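Local coordinates for minor structural protein 5 (Lactococcus phage Tuc2009, PDB 5E7T) that forms part of the phage's virion, probably at the host-binding tail tip, and carries a sugar-binding-like domain that may help recognise host cell-surface saccharides, at residues Y86-D91 against E121-D126; F108-R113 against A159-G164; Y6-Y11 against V211-V216; R232-G237 against Q262-N267. All blocks are in the same frame, centred on the assembly; numbering follows the deposited sequence.

Contacts 1 and 2 belong to one β-sandwich domain and touch through the pairing of strand 104-114 with strand 121-126. Contact 2 is lateral, joining two strands of one sheet by backbone hydrogen bonds. Contact 1 runs across the sandwich and relies on sulfur and aliphatic groups. Both are buried. Contacts 3 and 4 lie in the other part of the chain, their centres about 22 Å apart and 29 Å or more from contact 1. Contact 4 is again a buried antiparallel strand pair, with a polar cluster on one face. Contact 3 is largely at the surface, where an aromatic ring, a proline and carbonyl oxygens replace regular strand pairing.

Contact 1: Y86-D91 against E121-D126; sequences YTMSVD and EICTID
Met88 and Ile125 meet at the middle of this contact, their side chains crossing at a slant. Met88 is extended through CG to SD and then bends at chi3 (88°), which lays CE beside CG2 of Ile125 at 3.8 Å. At the bend, Met88 SD comes to 3.6 Å from Thr124 C, so the sulfur rests on the opposing backbone. Ile125 returns the approach with its other branch: CG1 is anti to the backbone N and chi2 is extended too (166°), carrying CD1 to 3.7 Å from O of Met88. The same methyl meets Val90, whose CG1 is 4.2 Å from Ile125 CD1.

Cys123 covers the other end. Its SG points across and sits between two residues of the facing strand, 3.9 Å from Met88 CG and equally far from Tyr86 CB. Only the base of Tyr86 takes part, for its ring leads away to meet that of Tyr80. Thr124 turns its side chain the other way, and its OG1 is hydrogen-bonded by Arg111 NE.

Just before this, Ile122 and Cys123 both face Gln112 of the neighbouring strand in a classic β-bulge. The axes of strands 86-91 and 124-126 approach to 7.4 Å and are inclined at 41°. Alternate residues interdigitating between two stacked sheets in this way form the apolar core of a β-sandwich, consistent with a galactose-binding-like domain.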
loop_
_atom_site.group_PDB
_atom_site.type_symbol
_atom_site.label_atom_id
_atom_site.label_comp_id
_atom_site.label_asym_id
_atom_site.label_seq_id
_atom_site.Cartn_x
_atom_site.Cartn_y
_atom_site.Cartn_z
ATOM N N TYR B 86 -21.500 54.774 -6.371
ATOM C CA TYR B 86 -21.723 53.891 -5.231
ATOM C C TYR B 86 -22.366 54.754 -4.171
ATOM O O TYR B 86 -22.021 55.932 -4.086
ATOM C CB TYR B 86 -20.419 53.280 -4.730
ATOM C CG TYR B 86 -19.904 52.188 -5.632
ATOM C CD1 TYR B 86 -19.272 52.488 -6.838
ATOM C CD2 TYR B 86 -20.013 50.849 -5.270
ATOM C CE1 TYR B 86 -18.806 51.485 -7.685
ATOM C CE2 TYR B 86 -19.544 49.833 -6.107
ATOM C CZ TYR B 86 -18.934 50.159 -7.312
ATOM O OH TYR B 86 -18.461 49.175 -8.144
ATOM N N THR B 87 -23.344 54.222 -3.426
ATOM C CA THR B 87 -24.038 54.987 -2.405
ATOM C C THR B 87 -23.791 54.391 -1.027
ATOM O O THR B 87 -23.973 53.186 -0.824
ATOM C CB THR B 87 -25.534 55.166 -2.762
ATOM O OG1 THR B 87 -25.652 55.804 -4.037
ATOM C CG2 THR B 87 -26.288 55.990 -1.739
ATOM N N MET B 88 -23.391 55.252 -0.076
ATOM C CA MET B 88 -23.156 54.871 1.304
ATOM C C MET B 88 -24.294 55.389 2.140
ATOM O O MET B 88 -24.742 56.500 1.906
ATOM C CB MET B 88 -21.826 55.415 1.796
ATOM C CG MET B 88 -20.651 54.732 1.181
ATOM S SD MET B 88 -19.137 55.364 1.912
ATOM C CE MET B 88 -18.990 54.233 3.347
ATOM N N SER B 89 -24.789 54.576 3.082
ATOM C CA SER B 89 -25.910 54.861 4.005
ATOM C C SER B 89 -25.526 54.290 5.376
ATOM O O SER B 89 -24.922 53.219 5.431
ATOM C CB SER B 89 -27.214 54.226 3.515
ATOM O OG SER B 89 -27.040 53.359 2.400
ATOM N N VAL B 90 -25.812 55.017 6.481
ATOM C CA VAL B 90 -25.443 54.588 7.832
ATOM C C VAL B 90 -26.274 55.331 8.869
ATOM O O VAL B 90 -26.630 56.494 8.643
ATOM C CB VAL B 90 -23.908 54.749 8.075
ATOM C CG1 VAL B 90 -23.460 56.209 8.015
ATOM C CG2 VAL B 90 -23.468 54.092 9.373
ATOM N N ASP B 91 -26.600 54.639 9.993
ATOM C CA ASP B 91 -27.262 55.172 11.186
ATOM C C ASP B 91 -26.158 55.456 12.190
ATOM O O ASP B 91 -25.297 54.617 12.420
ATOM C CB ASP B 91 -28.269 54.186 11.782
ATOM C CG ASP B 91 -29.520 53.981 10.961
ATOM O OD1 ASP B 91 -29.653 54.632 9.895
ATOM O OD2 ASP B 91 -30.340 53.129 11.349
ATOM N N GLU B 121 -10.063 60.498 -2.608
ATOM C CA GLU B 121 -11.172 59.668 -2.121
ATOM C C GLU B 121 -11.773 58.857 -3.238
ATOM O O GLU B 121 -11.879 59.352 -4.352
ATOM C CB GLU B 121 -12.246 60.499 -1.387
ATOM C CG GLU B 121 -13.233 61.279 -2.251
ATOM C CD GLU B 121 -13.291 62.776 -1.987
ATOM O OE1 GLU B 121 -14.424 63.301 -1.890
ATOM O OE2 GLU B 121 -12.219 63.429 -1.918
ATOM N N ILE B 122 -12.150 57.613 -2.938
ATOM C CA ILE B 122 -12.774 56.701 -3.875
ATOM C C ILE B 122 -14.259 56.694 -3.543
ATOM O O ILE B 122 -15.086 56.997 -4.391
ATOM C CB ILE B 122 -12.116 55.277 -3.800
ATOM C CG1 ILE B 122 -10.663 55.311 -4.323
ATOM C CG2 ILE B 122 -12.949 54.196 -4.536
ATOM C CD1 ILE B 122 -9.726 54.183 -3.798
ATOM N N CYS B 123 -14.594 56.363 -2.305
ATOM C CA CYS B 123 -15.976 56.265 -1.847
ATOM C C CYS B 123 -15.989 56.649 -0.393
ATOM O O CYS B 123 -15.323 56.018 0.433
ATOM C CB CYS B 123 -16.503 54.853 -2.061
ATOM S SG CYS B 123 -18.284 54.718 -1.861
ATOM N N THR B 124 -16.689 57.735 -0.091
ATOM C CA THR B 124 -16.712 58.338 1.236
ATOM C C THR B 124 -18.099 58.839 1.714
ATOM O O THR B 124 -19.033 58.972 0.909
ATOM C CB THR B 124 -15.694 59.467 1.217
ATOM O OG1 THR B 124 -15.599 60.064 2.512
ATOM C CG2 THR B 124 -16.003 60.511 0.150
ATOM N N ILE B 125 -18.196 59.154 3.027
ATOM C CA ILE B 125 -19.373 59.704 3.684
ATOM C C ILE B 125 -18.954 60.534 4.887
ATOM O O ILE B 125 -18.329 60.019 5.811
ATOM C CB ILE B 125 -20.466 58.649 4.003
ATOM C CG1 ILE B 125 -21.767 59.329 4.485
ATOM C CG2 ILE B 125 -19.970 57.526 4.966
ATOM C CD1 ILE B 125 -22.897 58.462 4.483
ATOM N N ASP B 126 -19.277 61.836 4.849
ATOM C CA ASP B 126 -18.978 62.781 5.918
ATOM C C ASP B 126 -19.891 62.482 7.108
ATOM O O ASP B 126 -21.069 62.159 6.932
ATOM C CB ASP B 126 -19.237 64.219 5.446
ATOM C CG ASP B 126 -18.123 64.970 4.729
ATOM O OD1 ASP B 126 -16.969 64.455 4.696
ATOM O OD2 ASP B 126 -18.396 66.103 4.227
#

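Contact 2: F108-R113 against A159-G164; sequences FWMRQR and AILNVG. With SO4 (sulfate ion), chain G.
Ala159 sits opposite Gln112 in the antiparallel pairing with strand 108-113 inside one sheet of the β-sandwich; its CB lies 3.9 Å from CG of Gln112, on the face that also bears Met110 and Leu161.

Ile160, next along, makes a hydrogen-bonded pair with Arg111: Arg111 N donates to Ile160 O at 2.8 Å, and Ile160 N to Arg111 O. Its side chain goes to the other face, where CG1 meets the edge of the Trp109 ring, 3.9 Å from CZ3. CD1 reaches towards the guanidinium of Arg113. Trp109 CH2 stands 3.5 Å above the plane of that Arg113 group, toward its rim. The guanidinium binds O2 of a sulfate, probably from the crystallisation liquor, with NH2 at 2.8 Å and NH1 more weakly.

Leu161 is back on the first face, where its CD1 is 3.8 Å from Met110 CG; Val177 of the facing sheet also touches Met110.

Asn162 repeats the reciprocal bonding, N to Trp109 O and O from Trp109 N. Its CB is 3.5 Å from Trp109 CZ3. CG, anti to the backbone N (chi1 -172°), sets the amide beside the indole, planes 25° apart. The opposite indole face carries Arg111, CZ toward the rim, while Arg111 NE bonds Thr124 OG1.

Val163 lies alongside Phe108, pointing the same way: its CB is 3.7 Å from CD1 of that ring, whose edge is met in plane by Asn162 O.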
loop_
_atom_site.group_PDB
_atom_site.type_symbol
_atom_site.label_atom_id
_atom_site.label_comp_id
_atom_site.label_asym_id
_atom_site.label_seq_id
_atom_site.Cartn_x
_atom_site.Cartn_y
_atom_site.Cartn_z
ATOM N N PHE B 108 -13.717 64.420 9.183
ATOM C CA PHE B 108 -14.537 63.495 9.942
ATOM C C PHE B 108 -15.380 62.740 8.954
ATOM O O PHE B 108 -16.411 63.262 8.506
ATOM C CB PHE B 108 -15.397 64.247 11.002
ATOM C CG PHE B 108 -16.175 63.351 11.940
ATOM C CD1 PHE B 108 -15.816 62.012 12.116
ATOM C CD2 PHE B 108 -17.256 63.844 12.657
ATOM C CE1 PHE B 108 -16.551 61.176 12.962
ATOM C CE2 PHE B 108 -17.989 63.008 13.519
ATOM C CZ PHE B 108 -17.636 61.682 13.660
ATOM N N TRP B 109 -14.940 61.520 8.606
ATOM C CA TRP B 109 -15.623 60.678 7.621
ATOM C C TRP B 109 -15.293 59.178 7.680
ATOM O O TRP B 109 -14.393 58.775 8.417
ATOM C CB TRP B 109 -15.374 61.200 6.193
ATOM C CG TRP B 109 -14.015 61.795 5.905
ATOM C CD1 TRP B 109 -13.756 63.084 5.541
ATOM C CD2 TRP B 109 -12.745 61.101 5.849
ATOM N NE1 TRP B 109 -12.408 63.249 5.305
ATOM C CE2 TRP B 109 -11.765 62.051 5.493
ATOM C CE3 TRP B 109 -12.331 59.787 6.140
ATOM C CZ2 TRP B 109 -10.415 61.721 5.382
ATOM C CZ3 TRP B 109 -10.998 59.457 5.984
ATOM C CH2 TRP B 109 -10.057 60.421 5.632
ATOM N N MET B 110 -16.049 58.349 6.905
ATOM C CA MET B 110 -15.834 56.904 6.698
ATOM C C MET B 110 -15.484 56.826 5.232
ATOM O O MET B 110 -16.329 57.118 4.376
ATOM C CB MET B 110 -17.090 56.095 6.966
ATOM C CG MET B 110 -17.268 55.731 8.387
ATOM S SD MET B 110 -18.885 54.984 8.580
ATOM C CE MET B 110 -18.999 55.000 10.280
ATOM N N ARG B 111 -14.216 56.544 4.932
ATOM C CA ARG B 111 -13.775 56.647 3.555
ATOM C C ARG B 111 -12.810 55.574 3.068
ATOM O O ARG B 111 -11.870 55.193 3.781
ATOM C CB ARG B 111 -13.155 58.057 3.383
ATOM C CG ARG B 111 -12.064 58.254 2.327
ATOM C CD ARG B 111 -11.637 59.705 2.184
ATOM N NE ARG B 111 -12.775 60.622 2.179
ATOM C CZ ARG B 111 -12.699 61.952 2.168
ATOM N NH1 ARG B 111 -11.514 62.560 2.123
ATOM N NH2 ARG B 111 -13.806 62.685 2.211
ATOM N N GLN B 112 -13.048 55.137 1.809
ATOM C CA GLN B 112 -12.176 54.270 1.015
ATOM C C GLN B 112 -11.438 55.294 0.166
ATOM O O GLN B 112 -12.087 56.171 -0.428
ATOM C CB GLN B 112 -12.970 53.342 0.091
ATOM C CG GLN B 112 -13.193 51.954 0.627
ATOM C CD GLN B 112 -13.927 51.094 -0.375
ATOM O OE1 GLN B 112 -14.983 51.476 -0.900
ATOM N NE2 GLN B 112 -13.439 49.872 -0.598
ATOM N N ARG B 113 -10.095 55.236 0.144
ATOM C CA ARG B 113 -9.282 56.208 -0.592
ATOM C C ARG B 113 -7.922 55.672 -0.981
ATOM O O ARG B 113 -7.467 54.689 -0.402
ATOM C CB ARG B 113 -9.096 57.482 0.248
ATOM C CG ARG B 113 -8.170 57.321 1.450
ATOM C CD ARG B 113 -8.058 58.635 2.145
ATOM N NE ARG B 113 -7.154 58.555 3.280
ATOM C CZ ARG B 113 -6.747 59.607 3.980
ATOM N NH1 ARG B 113 -7.160 60.827 3.656
ATOM N NH2 ARG B 113 -5.920 59.449 5.003
ATOM N N ALA B 159 -9.257 51.877 3.863
ATOM C CA ALA B 159 -10.634 52.172 4.269
ATOM C C ALA B 159 -10.585 52.510 5.738
ATOM O O ALA B 159 -10.191 51.661 6.539
ATOM C CB ALA B 159 -11.528 50.975 4.043
ATOM N N ILE B 160 -10.899 53.774 6.098
ATOM C CA ILE B 160 -10.827 54.194 7.497
ATOM C C ILE B 160 -11.998 55.044 7.951
ATOM O O ILE B 160 -12.644 55.731 7.148
ATOM C CB ILE B 160 -9.484 54.920 7.822
ATOM C CG1 ILE B 160 -9.254 56.161 6.944
ATOM C CG2 ILE B 160 -8.305 53.983 7.775
ATOM C CD1 ILE B 160 -8.226 57.074 7.418
ATOM N N LEU B 161 -12.228 55.026 9.269
ATOM C CA LEU B 161 -13.124 55.925 9.970
ATOM C C LEU B 161 -12.104 56.879 10.587
ATOM O O LEU B 161 -11.291 56.445 11.420
ATOM C CB LEU B 161 -13.942 55.227 11.067
ATOM C CG LEU B 161 -14.570 56.145 12.120
ATOM C CD1 LEU B 161 -15.625 57.023 11.544
ATOM C CD2 LEU B 161 -15.161 55.350 13.241
ATOM N N ASN B 162 -12.109 58.151 10.143
ATOM C CA ASN B 162 -11.165 59.160 10.583
ATOM C C ASN B 162 -11.836 60.388 11.163
ATOM O O ASN B 162 -12.950 60.734 10.768
ATOM C CB ASN B 162 -10.332 59.559 9.383
ATOM C CG ASN B 162 -9.162 60.459 9.654
ATOM O OD1 ASN B 162 -9.240 61.676 9.447
ATOM N ND2 ASN B 162 -8.022 59.865 10.017
ATOM N N VAL B 163 -11.129 61.063 12.085
ATOM C CA VAL B 163 -11.466 62.346 12.708
ATOM C C VAL B 163 -10.160 63.015 13.130
ATOM O O VAL B 163 -9.198 62.317 13.454
ATOM C CB VAL B 163 -12.514 62.288 13.850
ATOM C CG1 VAL B 163 -11.957 61.631 15.093
ATOM C CG2 VAL B 163 -13.054 63.683 14.181
ATOM N N GLY B 164 -10.138 64.345 13.082
ATOM C CA GLY B 164 -9.002 65.160 13.461
ATOM C C GLY B 164 -9.381 66.158 14.520
ATOM O O GLY B 164 -10.335 66.918 14.350
HETATM S S SO4 G . -5.487 62.796 6.669
HETATM O O1 SO4 G . -6.475 63.751 6.148
HETATM O O2 SO4 G . -4.916 62.046 5.544
HETATM O O3 SO4 G . -4.402 63.487 7.373
HETATM O O4 SO4 G . -6.145 61.893 7.615
#

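Contact 3: Y6-Y11 against V211-V216; sequences YLHTAY and VDTNPV
Tyr6 and Pro215 form a CH-pi contact where the loop after strand 206-210 folds back over the start of strand 8-12, at one end of a small antiparallel three-stranded sheet. Pro215 CA sits 3.6 Å above the centre of the phenol ring of Tyr6, only 9° off the ring normal. The pyrrolidine continues over the same ring, with CG 3.6 Å from Tyr6 CZ and CB close to CE2, so the proline spans the face from its middle to the hydroxyl end. Tyr6 CG stands anti to the carbonyl carbon (chi1 -57°), which directs the ring to Pro215. The ring edge is occupied as well, by O of Thr213 near CD1.

A second, aliphatic contact lies further along, where Leu7 CD1 crosses Val211 CG1 at 3.8 Å.

The polar part gathers round His8, which is buried although most of the loop is exposed. Its imidazole points into the curve of the loop, with carbonyl oxygens of Asn214 and Pro215 near its plane. His8 NE2 gives Pro215 O a long, weak hydrogen bond of 3.5 Å, and Asn214 O lies nearer to NE2, at 3.0 Å. Behind this, His8 pairs by backbone with Tyr210, and the two rings meet, tying the histidine to the strand that leads into the loop.

Within the loop, Thr213 N makes a weak hydrogen bond back to Val211 O. The backbones also touch directly, in a CA-H...O contact that brings Val211 CA to 3.3 Å from Tyr6 O.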
loop_
_atom_site.group_PDB
_atom_site.type_symbol
_atom_site.label_atom_id
_atom_site.label_comp_id
_atom_site.label_asym_id
_atom_site.label_seq_id
_atom_site.Cartn_x
_atom_site.Cartn_y
_atom_site.Cartn_z
ATOM N N TYR B 6 -49.137 54.578 -16.376
ATOM C CA TYR B 6 -47.910 54.142 -15.691
ATOM C C TYR B 6 -48.196 53.166 -14.543
ATOM O O TYR B 6 -49.033 53.467 -13.683
ATOM C CB TYR B 6 -47.118 55.359 -15.161
ATOM C CG TYR B 6 -46.747 56.363 -16.231
ATOM C CD1 TYR B 6 -47.612 57.400 -16.572
ATOM C CD2 TYR B 6 -45.529 56.278 -16.899
ATOM C CE1 TYR B 6 -47.283 58.317 -17.567
ATOM C CE2 TYR B 6 -45.186 57.196 -17.892
ATOM C CZ TYR B 6 -46.068 58.211 -18.224
ATOM O OH TYR B 6 -45.739 59.125 -19.193
ATOM N N LEU B 7 -47.501 51.999 -14.534
ATOM C CA LEU B 7 -47.636 51.005 -13.469
ATOM C C LEU B 7 -46.645 51.336 -12.370
ATOM O O LEU B 7 -45.439 51.401 -12.632
ATOM C CB LEU B 7 -47.426 49.572 -13.969
ATOM C CG LEU B 7 -47.190 48.529 -12.862
ATOM C CD1 LEU B 7 -48.488 47.885 -12.406
ATOM C CD2 LEU B 7 -46.148 47.501 -13.281
ATOM N N HIS B 8 -47.157 51.547 -11.143
ATOM C CA HIS B 8 -46.339 51.877 -9.985
ATOM C C HIS B 8 -46.220 50.701 -9.051
ATOM O O HIS B 8 -47.234 50.181 -8.586
ATOM C CB HIS B 8 -46.855 53.124 -9.267
ATOM C CG HIS B 8 -46.888 54.329 -10.148
ATOM N ND1 HIS B 8 -48.080 54.830 -10.634
ATOM C CD2 HIS B 8 -45.868 55.043 -10.674
ATOM C CE1 HIS B 8 -47.752 55.849 -11.409
ATOM N NE2 HIS B 8 -46.431 56.023 -11.452
ATOM N N THR B 9 -44.967 50.268 -8.800
ATOM C CA THR B 9 -44.634 49.131 -7.949
ATOM C C THR B 9 -43.839 49.559 -6.710
ATOM O O THR B 9 -42.952 50.410 -6.807
ATOM C CB THR B 9 -43.949 48.049 -8.769
ATOM O OG1 THR B 9 -44.464 48.056 -10.108
ATOM C CG2 THR B 9 -44.126 46.678 -8.164
ATOM N N ALA B 10 -44.213 49.004 -5.539
ATOM C CA ALA B 10 -43.604 49.273 -4.230
ATOM C C ALA B 10 -43.586 48.009 -3.373
ATOM O O ALA B 10 -44.411 47.126 -3.567
ATOM C CB ALA B 10 -44.337 50.392 -3.509
ATOM N N TYR B 11 -42.631 47.914 -2.439
ATOM C CA TYR B 11 -42.422 46.729 -1.608
ATOM C C TYR B 11 -42.530 47.033 -0.107
ATOM O O TYR B 11 -42.298 48.172 0.308
ATOM C CB TYR B 11 -41.066 46.086 -1.980
ATOM C CG TYR B 11 -40.987 45.676 -3.440
ATOM C CD1 TYR B 11 -40.612 46.587 -4.423
ATOM C CD2 TYR B 11 -41.328 44.386 -3.844
ATOM C CE1 TYR B 11 -40.616 46.239 -5.775
ATOM C CE2 TYR B 11 -41.312 44.020 -5.192
ATOM C CZ TYR B 11 -40.967 44.956 -6.155
ATOM O OH TYR B 11 -40.951 44.616 -7.486
ATOM N N VAL B 211 -51.995 51.971 -10.777
ATOM C CA VAL B 211 -51.781 52.352 -12.180
ATOM C C VAL B 211 -52.315 53.736 -12.588
ATOM O O VAL B 211 -52.867 54.477 -11.770
ATOM C CB VAL B 211 -52.372 51.260 -13.127
ATOM C CG1 VAL B 211 -51.463 50.050 -13.230
ATOM C CG2 VAL B 211 -53.781 50.846 -12.705
ATOM N N ASP B 212 -52.100 54.055 -13.894
ATOM C CA ASP B 212 -52.570 55.178 -14.722
ATOM C C ASP B 212 -52.197 56.608 -14.286
ATOM O O ASP B 212 -52.435 57.543 -15.075
ATOM C CB ASP B 212 -54.115 55.113 -14.890
ATOM C CG ASP B 212 -54.632 54.409 -16.137
ATOM O OD1 ASP B 212 -54.236 54.810 -17.253
ATOM O OD2 ASP B 212 -55.523 53.540 -16.000
ATOM N N THR B 213 -51.656 56.810 -13.063
ATOM C CA THR B 213 -51.377 58.181 -12.611
ATOM C C THR B 213 -50.159 58.785 -13.360
ATOM O O THR B 213 -49.778 58.294 -14.431
ATOM C CB THR B 213 -51.297 58.301 -11.065
ATOM O OG1 THR B 213 -50.053 57.807 -10.585
ATOM C CG2 THR B 213 -52.482 57.652 -10.341
ATOM N N ASN B 214 -49.596 59.884 -12.816
ATOM C CA ASN B 214 -48.433 60.585 -13.363
ATOM C C ASN B 214 -47.221 59.622 -13.509
ATOM O O ASN B 214 -47.281 58.519 -12.959
ATOM C CB ASN B 214 -48.094 61.806 -12.480
ATOM C CG ASN B 214 -47.827 61.525 -11.016
ATOM O OD1 ASN B 214 -48.109 60.444 -10.482
ATOM N ND2 ASN B 214 -47.344 62.533 -10.315
ATOM N N PRO B 215 -46.131 59.960 -14.249
ATOM C CA PRO B 215 -45.012 59.001 -14.363
ATOM C C PRO B 215 -44.299 58.699 -13.041
ATOM O O PRO B 215 -43.739 57.618 -12.915
ATOM C CB PRO B 215 -44.070 59.652 -15.383
ATOM C CG PRO B 215 -44.866 60.748 -16.027
ATOM C CD PRO B 215 -45.845 61.198 -15.000
ATOM N N VAL B 216 -44.344 59.629 -12.061
ATOM C CA VAL B 216 -43.717 59.480 -10.742
ATOM C C VAL B 216 -44.647 58.699 -9.773
ATOM O O VAL B 216 -45.866 58.856 -9.816
ATOM C CB VAL B 216 -43.200 60.838 -10.183
ATOM C CG1 VAL B 216 -44.322 61.858 -9.993
ATOM C CG2 VAL B 216 -42.372 60.668 -8.910
#

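Contact 4: R232-G237 against Q262-N267; sequences RVYLDG and QVSQIN
Arg232 and Ser264 make a hydrogen-bonded antiparallel pair between the central strands of a four-stranded sheet, whose strand order resembles that of a fibronectin type III domain. Each donates its N-H to the other and accepts at its C=O: Ser264 N lies in the carbonyl plane of Arg232, 2.9 Å from Arg232 O, whereas Arg232 N stands above that of Ser264, 37° out of it. Tyr234 and Gln262 repeat this, Tyr234 N to Gln262 O at 3.0 Å and Gln262 N to Tyr234 O at 3.1 Å. Arg232 O takes a further CA-H...O contact from Val263 CA. Val263 N faces the other way and donates to Ser275 OG, and Asp236 OD1 accepts from Asn260 N.

Val233 and Val263 form the non-hydrogen-bonded pair between these two, CG2 to CG2 at 4.0 Å. Their face packs on Trp126 of a Minor structural protein 4 chain.

The opposite face is polar. Tyr234 OH and Ser264 OG both hydrogen-bond to OE2 of Glu271, so one carboxylate oxygen serves two hydroxyls; Ser264 OG also lies at the Tyr234 ring edge. Arg232 NE has a long, weak ion pair with Glu271 OE1, which may partly offset the charge of the glutamate. Tyr234 OH meets the edge of the guanidinium in plane. Ile266 CD1 lies over one face, 3.4 Å above the plane and toward the rim, and 3.5 Å from Arg232 NH2.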
loop_
_atom_site.group_PDB
_atom_site.type_symbol
_atom_site.label_atom_id
_atom_site.label_comp_id
_atom_site.label_asym_id
_atom_site.label_seq_id
_atom_site.Cartn_x
_atom_site.Cartn_y
_atom_site.Cartn_z
ATOM N N ARG B 232 -40.033 35.413 -6.891
ATOM C CA ARG B 232 -38.875 36.310 -6.808
ATOM C C ARG B 232 -38.168 36.289 -8.129
ATOM O O ARG B 232 -37.818 35.212 -8.610
ATOM C CB ARG B 232 -37.916 35.930 -5.668
ATOM C CG ARG B 232 -37.336 37.171 -5.040
ATOM C CD ARG B 232 -36.160 36.973 -4.104
ATOM N NE ARG B 232 -36.421 36.252 -2.844
ATOM C CZ ARG B 232 -37.293 36.596 -1.900
ATOM N NH1 ARG B 232 -38.143 37.597 -2.098
ATOM N NH2 ARG B 232 -37.364 35.904 -0.777
ATOM N N VAL B 233 -38.000 37.473 -8.740
ATOM C CA VAL B 233 -37.398 37.650 -10.058
ATOM C C VAL B 233 -35.976 38.128 -9.926
ATOM O O VAL B 233 -35.726 39.151 -9.302
ATOM C CB VAL B 233 -38.279 38.544 -10.953
ATOM C CG1 VAL B 233 -37.588 38.873 -12.275
ATOM C CG2 VAL B 233 -39.639 37.885 -11.195
ATOM N N TYR B 234 -35.043 37.332 -10.472
ATOM C CA TYR B 234 -33.584 37.519 -10.473
ATOM C C TYR B 234 -33.122 37.918 -11.871
ATOM O O TYR B 234 -33.254 37.137 -12.818
ATOM C CB TYR B 234 -32.883 36.191 -10.088
ATOM C CG TYR B 234 -33.060 35.787 -8.640
ATOM C CD1 TYR B 234 -34.203 35.116 -8.215
ATOM C CD2 TYR B 234 -32.078 36.064 -7.697
ATOM C CE1 TYR B 234 -34.371 34.743 -6.879
ATOM C CE2 TYR B 234 -32.232 35.691 -6.363
ATOM C CZ TYR B 234 -33.384 35.041 -5.953
ATOM O OH TYR B 234 -33.530 34.712 -4.619
ATOM N N LEU B 235 -32.593 39.134 -12.000
ATOM C CA LEU B 235 -32.060 39.603 -13.268
ATOM C C LEU B 235 -30.569 39.574 -13.072
ATOM O O LEU B 235 -30.064 40.221 -12.156
ATOM C CB LEU B 235 -32.559 41.012 -13.608
ATOM C CG LEU B 235 -32.009 41.642 -14.889
ATOM C CD1 LEU B 235 -32.761 41.169 -16.136
ATOM C CD2 LEU B 235 -32.022 43.141 -14.774
ATOM N N ASP B 236 -29.879 38.730 -13.867
ATOM C CA ASP B 236 -28.434 38.514 -13.866
ATOM C C ASP B 236 -27.898 38.100 -12.507
ATOM O O ASP B 236 -26.874 38.608 -12.070
ATOM C CB ASP B 236 -27.707 39.750 -14.427
ATOM C CG ASP B 236 -27.911 39.936 -15.919
ATOM O OD1 ASP B 236 -27.861 38.912 -16.658
ATOM O OD2 ASP B 236 -28.048 41.121 -16.365
ATOM N N GLY B 237 -28.606 37.203 -11.841
ATOM C CA GLY B 237 -28.217 36.712 -10.529
ATOM C C GLY B 237 -28.689 37.505 -9.323
ATOM O O GLY B 237 -28.695 36.947 -8.226
ATOM N N GLN B 262 -34.194 34.571 -14.305
ATOM C CA GLN B 262 -34.607 33.322 -13.694
ATOM C C GLN B 262 -35.537 33.724 -12.543
ATOM O O GLN B 262 -35.390 34.831 -12.007
ATOM C CB GLN B 262 -33.404 32.457 -13.267
ATOM C CG GLN B 262 -32.336 33.191 -12.484
ATOM C CD GLN B 262 -31.108 32.386 -12.181
ATOM O OE1 GLN B 262 -30.985 31.200 -12.546
ATOM N NE2 GLN B 262 -30.181 33.015 -11.455
ATOM N N VAL B 263 -36.566 32.891 -12.261
ATOM C CA VAL B 263 -37.574 33.152 -11.221
ATOM C C VAL B 263 -37.570 32.001 -10.227
ATOM O O VAL B 263 -37.311 30.861 -10.609
ATOM C CB VAL B 263 -38.997 33.340 -11.831
ATOM C CG1 VAL B 263 -40.039 33.699 -10.766
ATOM C CG2 VAL B 263 -38.999 34.356 -12.976
ATOM N N SER B 264 -37.871 32.299 -8.958
ATOM C CA SER B 264 -38.045 31.295 -7.912
ATOM C C SER B 264 -39.448 31.488 -7.295
ATOM O O SER B 264 -40.077 32.526 -7.535
ATOM C CB SER B 264 -36.959 31.427 -6.859
ATOM O OG SER B 264 -37.252 32.513 -6.006
ATOM N N GLN B 265 -39.948 30.496 -6.536
ATOM C CA GLN B 265 -41.248 30.581 -5.871
ATOM C C GLN B 265 -41.023 30.733 -4.379
ATOM O O GLN B 265 -40.170 30.045 -3.803
ATOM C CB GLN B 265 -42.102 29.333 -6.141
ATOM C CG GLN B 265 -43.515 29.415 -5.567
ATOM C CD GLN B 265 -44.237 28.096 -5.453
ATOM O OE1 GLN B 265 -44.040 27.179 -6.250
ATOM N NE2 GLN B 265 -45.139 27.998 -4.482
ATOM N N ILE B 266 -41.818 31.614 -3.757
ATOM C CA ILE B 266 -41.798 31.877 -2.318
ATOM C C ILE B 266 -43.058 31.300 -1.678
ATOM O O ILE B 266 -44.156 31.374 -2.247
ATOM C CB ILE B 266 -41.632 33.387 -2.038
ATOM C CG1 ILE B 266 -40.443 33.992 -2.830
ATOM C CG2 ILE B 266 -41.564 33.708 -0.531
ATOM C CD1 ILE B 266 -39.056 33.438 -2.570
ATOM N N ASN B 267 -42.885 30.699 -0.499
ATOM C CA ASN B 267 -43.963 30.058 0.244
ATOM C C ASN B 267 -43.655 30.197 1.744
ATOM O O ASN B 267 -43.347 29.207 2.415
ATOM C CB ASN B 267 -44.045 28.597 -0.207
ATOM C CG ASN B 267 -45.260 27.833 0.218
ATOM O OD1 ASN B 267 -46.118 27.502 -0.601
ATOM N ND2 ASN B 267 -45.275 27.393 1.470
#